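Local coordinates for Thiol:disulfide interchange protein DsbL (Escherichia coli, PDB 3C7M) that introduces disulfide bonds into other periplasmic proteins, working with its partner DsbI to form an essential disulfide in the arylsulfate sulfotransferase AssT, at residues A52-Y64 and K150-V163. Numbering follows the deposited sequence. Where two conformers were deposited one is given.
Sequences AFTPFHLETKGEY and KWKASYDVAKIQGV. With CD (cadmium ion), chain C.
Trp-151 lays its indole against the backbone of the edge strand 52-57, and it is worth following outward from Trp-151 CB, which sits 3.7 Å from His-57 O. With chi1 at -67°, CG lies beside the tryptophan's own backbone N, and the ring is carried across the strand. Trp-151 CD1 goes over one face of the Phe-56 ring, 3.4 Å from Phe-56 CG; the two ring planes meet at 44°, an oblique pairing. Trp-151 NE1 comes 3.1 Å from Pro-55 O, but at too poor an angle for a hydrogen bond. Phe-56 CA sits over the five-membered ring in a CH-pi contact, 3.7 Å from its centroid. Farther out, CE3 and CZ3 meet His-57 CB, and the side chain also touches Ile-76 of helix 65-81.

One turn on, Ser-154 OG lies 3.3 Å from His-57 O and 2.9 Å from Trp-151 O, two possible acceptors for a single proton. A water accepts from Glu-59 N and donates to Trp-151 O, linking the beta turn 58-61 to the residues that lead into helix 154-161. Leu-58 lies against one side of the helix: CD1 rests on the Tyr-155 backbone, while CD2 reaches Ala-158 CB and, past the helix, Val-163 CG1. In the solvent-exposed side chain of Lys-152, the bend at chi2 (-70°) brings NZ to the syn side of Glu-59 OE2, a 2.6 Å salt bridge.

Val-163 also touches Cys-29 of the redox-active pair, reduced here. The contact packs Trp-151 and helix 154-161, which follow the helical insertion, onto edge strand 52-57 and its following turn in the thioredoxin fold, a layout characteristic of DsbA-like oxidases.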
loop_
_atom_site.group_PDB
_atom_site.type_symbol
_atom_site.label_atom_id
_atom_site.label_comp_id
_atom_site.label_asym_id
_atom_site.label_seq_id
_atom_site.Cartn_x
_atom_site.Cartn_y
_atom_site.Cartn_z
ATOM N N ALA A 52 -10.357 -6.883 -4.822
ATOM C CA ALA A 52 -10.337 -5.497 -4.350
ATOM C C ALA A 52 -8.907 -5.074 -4.012
ATOM O O ALA A 52 -8.236 -5.744 -3.226
ATOM C CB ALA A 52 -11.232 -5.349 -3.120
ATOM N N PHE A 53 -8.445 -3.975 -4.601
ATOM C CA PHE A 53 -7.105 -3.469 -4.324
ATOM C C PHE A 53 -7.007 -2.940 -2.891
ATOM O O PHE A 53 -7.796 -2.080 -2.479
ATOM C CB PHE A 53 -6.699 -2.390 -5.323
ATOM C CG PHE A 53 -5.343 -1.826 -5.060
ATOM C CD1 PHE A 53 -4.214 -2.625 -5.188
ATOM C CD2 PHE A 53 -5.197 -0.514 -4.615
ATOM C CE1 PHE A 53 -2.948 -2.122 -4.919
ATOM C CE2 PHE A 53 -3.931 0.004 -4.345
ATOM C CZ PHE A 53 -2.809 -0.806 -4.491
ATOM N N THR A 54 -6.013 -3.444 -2.158
ATOM C CA THR A 54 -5.941 -3.276 -0.712
ATOM C C THR A 54 -4.507 -2.974 -0.239
ATOM O O THR A 54 -3.750 -3.889 0.106
ATOM C CB THR A 54 -6.516 -4.531 -0.009
ATOM O OG1 THR A 54 -7.819 -4.816 -0.538
ATOM C CG2 THR A 54 -6.623 -4.331 1.497
ATOM N N PRO A 55 -4.130 -1.682 -0.225
ATOM C CA PRO A 55 -2.794 -1.335 0.259
ATOM C C PRO A 55 -2.625 -1.700 1.731
ATOM O O PRO A 55 -3.548 -1.486 2.515
ATOM C CB PRO A 55 -2.750 0.189 0.109
ATOM C CG PRO A 55 -3.807 0.511 -0.923
ATOM C CD PRO A 55 -4.887 -0.490 -0.657
ATOM N N PHE A 56 -1.465 -2.253 2.080
ATOM C CA PHE A 56 -1.059 -2.488 3.469
ATOM C C PHE A 56 0.259 -1.757 3.650
ATOM O O PHE A 56 1.222 -2.081 2.969
ATOM C CB PHE A 56 -0.799 -3.986 3.694
ATOM C CG PHE A 56 -1.960 -4.763 4.281
ATOM C CD1 PHE A 56 -3.264 -4.619 3.802
ATOM C CD2 PHE A 56 -1.707 -5.715 5.266
ATOM C CE1 PHE A 56 -4.324 -5.367 4.350
ATOM C CE2 PHE A 56 -2.738 -6.470 5.815
ATOM C CZ PHE A 56 -4.059 -6.296 5.354
ATOM N N HIS A 57 0.324 -0.771 4.544
ATOM C CA HIS A 57 1.590 -0.084 4.760
ATOM C C HIS A 57 2.424 -0.783 5.825
ATOM O O HIS A 57 1.883 -1.294 6.812
ATOM C CB HIS A 57 1.390 1.400 5.097
ATOM C CG HIS A 57 2.649 2.202 4.972
ATOM N ND1 HIS A 57 3.353 2.655 6.066
ATOM C CD2 HIS A 57 3.358 2.580 3.882
ATOM C CE1 HIS A 57 4.440 3.290 5.653
ATOM N NE2 HIS A 57 4.461 3.265 4.331
ATOM N N LEU A 58 3.735 -0.822 5.590
ATOM C CA LEU A 58 4.693 -1.426 6.516
ATOM C C LEU A 58 5.258 -0.344 7.424
ATOM O O LEU A 58 6.083 0.465 6.990
ATOM C CB LEU A 58 5.807 -2.110 5.727
ATOM C CG LEU A 58 6.954 -2.736 6.522
ATOM C CD1 LEU A 58 6.490 -3.945 7.316
ATOM C CD2 LEU A 58 8.064 -3.102 5.563
ATOM N N GLU A 59 4.820 -0.334 8.682
ATOM C CA GLU A 59 5.145 0.775 9.594
ATOM C C GLU A 59 6.577 0.757 10.143
ATOM O O GLU A 59 7.029 1.740 10.737
ATOM C CB GLU A 59 4.132 0.864 10.744
ATOM C CG GLU A 59 4.220 -0.269 11.741
ATOM C CD GLU A 59 3.536 0.062 13.049
ATOM O OE1 GLU A 59 3.941 1.039 13.714
ATOM O OE2 GLU A 59 2.598 -0.656 13.416
ATOM N N THR A 60 7.287 -0.349 9.947
ATOM C CA THR A 60 8.604 -0.531 10.570
ATOM C C THR A 60 9.769 -0.008 9.731
ATOM O O THR A 60 10.909 0.045 10.207
ATOM C CB THR A 60 8.848 -2.008 10.924
ATOM O OG1 THR A 60 8.593 -2.803 9.767
ATOM C CG2 THR A 60 7.915 -2.449 12.035
ATOM N N LYS A 61 9.495 0.382 8.492
ATOM C CA LYS A 61 10.541 0.875 7.605
ATOM C C LYS A 61 10.597 2.398 7.601
ATOM O O LYS A 61 9.562 3.068 7.576
ATOM C CB LYS A 61 10.329 0.338 6.183
ATOM C CG LYS A 61 11.507 0.587 5.253
ATOM C CD LYS A 61 11.242 0.113 3.828
ATOM C CE LYS A 61 11.458 -1.385 3.660
ATOM N NZ LYS A 61 12.889 -1.773 3.854
ATOM N N GLY A 62 11.812 2.943 7.622
ATOM C CA GLY A 62 11.998 4.381 7.597
ATOM C C GLY A 62 11.730 5.045 8.930
ATOM O O GLY A 62 11.160 4.441 9.850
ATOM N N GLU A 63 12.146 6.299 9.041
ATOM C CA GLU A 63 12.013 7.025 10.296
ATOM C C GLU A 63 10.564 7.406 10.615
ATOM O O GLU A 63 10.219 7.613 11.779
ATOM C CB GLU A 63 12.946 8.237 10.316
ATOM C CG GLU A 63 14.397 7.826 10.506
ATOM C CD GLU A 63 15.405 8.844 10.009
ATOM O OE1 GLU A 63 15.198 9.453 8.934
ATOM O OE2 GLU A 63 16.442 9.013 10.683
ATOM N N TYR A 64 9.722 7.453 9.581
ATOM C CA TYR A 64 8.337 7.909 9.729
ATOM C C TYR A 64 7.305 6.871 9.305
ATOM O O TYR A 64 6.184 7.219 8.934
ATOM C CB TYR A 64 8.143 9.204 8.942
ATOM C CG TYR A 64 8.886 10.373 9.537
ATOM C CD1 TYR A 64 8.464 10.940 10.733
ATOM C CD2 TYR A 64 10.007 10.912 8.905
ATOM C CE1 TYR A 64 9.130 12.015 11.290
ATOM C CE2 TYR A 64 10.684 11.999 9.456
ATOM C CZ TYR A 64 10.234 12.538 10.643
ATOM O OH TYR A 64 10.880 13.609 11.216
ATOM N N LYS A 150 -4.863 -4.258 11.196
ATOM C CA LYS A 150 -4.684 -5.205 10.086
ATOM C C LYS A 150 -3.278 -5.130 9.486
ATOM O O LYS A 150 -2.656 -6.159 9.164
ATOM C CB LYS A 150 -5.723 -4.951 8.992
ATOM C CG LYS A 150 -7.111 -5.398 9.363
ATOM C CD LYS A 150 -8.096 -5.091 8.253
ATOM C CE LYS A 150 -9.424 -5.810 8.479
ATOM N NZ LYS A 150 -9.812 -5.914 9.921
ATOM N N TRP A 151 -2.778 -3.906 9.327
ATOM C CA TRP A 151 -1.494 -3.695 8.683
ATOM C C TRP A 151 -0.297 -4.164 9.505
ATOM O O TRP A 151 0.829 -4.171 9.008
ATOM C CB TRP A 151 -1.321 -2.228 8.309
ATOM C CG TRP A 151 -2.250 -1.763 7.244
ATOM C CD1 TRP A 151 -3.141 -2.518 6.524
ATOM C CD2 TRP A 151 -2.360 -0.430 6.745
ATOM N NE1 TRP A 151 -3.810 -1.726 5.619
ATOM C CE2 TRP A 151 -3.345 -0.440 5.730
ATOM C CE3 TRP A 151 -1.732 0.779 7.064
ATOM C CZ2 TRP A 151 -3.715 0.714 5.027
ATOM C CZ3 TRP A 151 -2.103 1.928 6.371
ATOM C CH2 TRP A 151 -3.081 1.887 5.358
ATOM N N LYS A 152 -0.535 -4.573 10.750
ATOM C CA LYS A 152 0.548 -5.148 11.554
ATOM C C LYS A 152 1.090 -6.417 10.898
ATOM O O LYS A 152 2.247 -6.771 11.106
ATOM C CB LYS A 152 0.082 -5.457 12.976
ATOM C CG LYS A 152 -0.391 -4.246 13.768
ATOM C CD LYS A 152 0.755 -3.311 14.135
ATOM C CE LYS A 152 0.242 -2.154 14.967
ATOM N NZ LYS A 152 1.345 -1.383 15.611
ATOM N N ALA A 153 0.259 -7.064 10.079
ATOM C CA ALA A 153 0.628 -8.300 9.388
ATOM C C ALA A 153 1.664 -8.080 8.288
ATOM O O ALA A 153 2.214 -9.044 7.755
ATOM C CB ALA A 153 -0.632 -8.977 8.816
ATOM N N SER A 154 1.924 -6.816 7.949
ATOM C CA SER A 154 2.872 -6.465 6.890
ATOM C C SER A 154 4.289 -6.929 7.200
ATOM O O SER A 154 5.032 -7.333 6.306
ATOM C CB SER A 154 2.874 -4.953 6.655
ATOM O OG SER A 154 1.592 -4.498 6.247
ATOM N N TYR A 155 4.652 -6.880 8.478
ATOM C CA TYR A 155 6.018 -7.164 8.883
ATOM C C TYR A 155 6.419 -8.585 8.512
ATOM O O TYR A 155 7.464 -8.796 7.903
ATOM C CB TYR A 155 6.166 -6.904 10.380
ATOM C CG TYR A 155 7.562 -7.100 10.939
ATOM C CD1 TYR A 155 7.982 -8.350 11.403
ATOM C CD2 TYR A 155 8.449 -6.030 11.033
ATOM C CE1 TYR A 155 9.263 -8.521 11.948
ATOM C CE2 TYR A 155 9.725 -6.196 11.571
ATOM C CZ TYR A 155 10.124 -7.443 12.022
ATOM O OH TYR A 155 11.393 -7.606 12.557
ATOM N N ASP A 156 5.571 -9.546 8.859
ATOM C CA ASP A 156 5.887 -10.947 8.587
ATOM C C ASP A 156 5.811 -11.272 7.101
ATOM O O ASP A 156 6.561 -12.112 6.603
ATOM C CB ASP A 156 5.006 -11.872 9.423
ATOM C CG ASP A 156 5.403 -11.876 10.900
ATOM O OD1 ASP A 156 6.576 -11.569 11.207
ATOM O OD2 ASP A 156 4.544 -12.198 11.742
ATOM N N VAL A 157 4.939 -10.588 6.376
ATOM C CA VAL A 157 4.871 -10.808 4.928
ATOM C C VAL A 157 6.120 -10.244 4.236
ATOM O O VAL A 157 6.681 -10.857 3.309
ATOM C CB VAL A 157 3.579 -10.205 4.335
ATOM C CG1 VAL A 157 3.595 -10.253 2.802
ATOM C CG2 VAL A 157 2.355 -10.954 4.873
ATOM N N ALA A 158 6.560 -9.073 4.689
ATOM C CA ALA A 158 7.725 -8.409 4.108
ATOM C C ALA A 158 9.026 -9.219 4.220
ATOM O O ALA A 158 9.961 -8.989 3.456
ATOM C CB ALA A 158 7.904 -7.009 4.707
ATOM N N LYS A 159 9.075 -10.151 5.171
ATOM C CA LYS A 159 10.258 -11.000 5.393
ATOM C C LYS A 159 10.606 -11.915 4.232
ATOM O O LYS A 159 11.777 -12.262 4.029
ATOM C CB LYS A 159 10.040 -11.908 6.600
ATOM C CG LYS A 159 10.022 -11.216 7.930
ATOM C CD LYS A 159 9.709 -12.241 8.993
ATOM C CE LYS A 159 9.723 -11.626 10.369
ATOM N NZ LYS A 159 9.459 -12.668 11.389
ATOM N N ILE A 160 9.585 -12.341 3.494
ATOM C CA ILE A 160 9.754 -13.380 2.485
ATOM C C ILE A 160 10.602 -12.894 1.315
ATOM O O ILE A 160 11.612 -13.519 0.975
ATOM C CB ILE A 160 8.394 -13.926 2.023
ATOM C CG1 ILE A 160 7.740 -14.679 3.175
ATOM C CG2 ILE A 160 8.562 -14.861 0.829
ATOM C CD1 ILE A 160 6.350 -14.264 3.463
ATOM N N GLN A 161 10.209 -11.774 0.712
ATOM C CA GLN A 161 10.947 -11.244 -0.434
ATOM C C GLN A 161 10.927 -9.715 -0.494
ATOM O O GLN A 161 11.075 -9.116 -1.560
ATOM C CB GLN A 161 10.448 -11.886 -1.743
ATOM C CG GLN A 161 8.932 -11.810 -1.969
ATOM C CD GLN A 161 8.533 -10.583 -2.755
ATOM O OE1 GLN A 161 8.932 -10.416 -3.912
ATOM N NE2 GLN A 161 7.749 -9.709 -2.134
ATOM N N GLY A 162 10.775 -9.093 0.674
ATOM C CA GLY A 162 10.828 -7.642 0.793
ATOM C C GLY A 162 9.528 -6.970 0.411
ATOM O O GLY A 162 8.474 -7.604 0.371
ATOM N N VAL A 163 9.612 -5.673 0.146
ATOM C CA VAL A 163 8.492 -4.926 -0.412
ATOM C C VAL A 163 8.892 -4.365 -1.781
ATOM O O VAL A 163 10.075 -4.109 -2.023
ATOM C CB VAL A 163 7.987 -3.805 0.544
ATOM C CG1 VAL A 163 7.251 -4.407 1.735
ATOM C CG2 VAL A 163 9.135 -2.907 1.009
HETATM CD CD CD C . 17.863 9.626 8.655
HETATM O O HOH W 1 3.385 -2.831 9.484
HETATM O O HOH W 2 19.915 10.275 7.310
#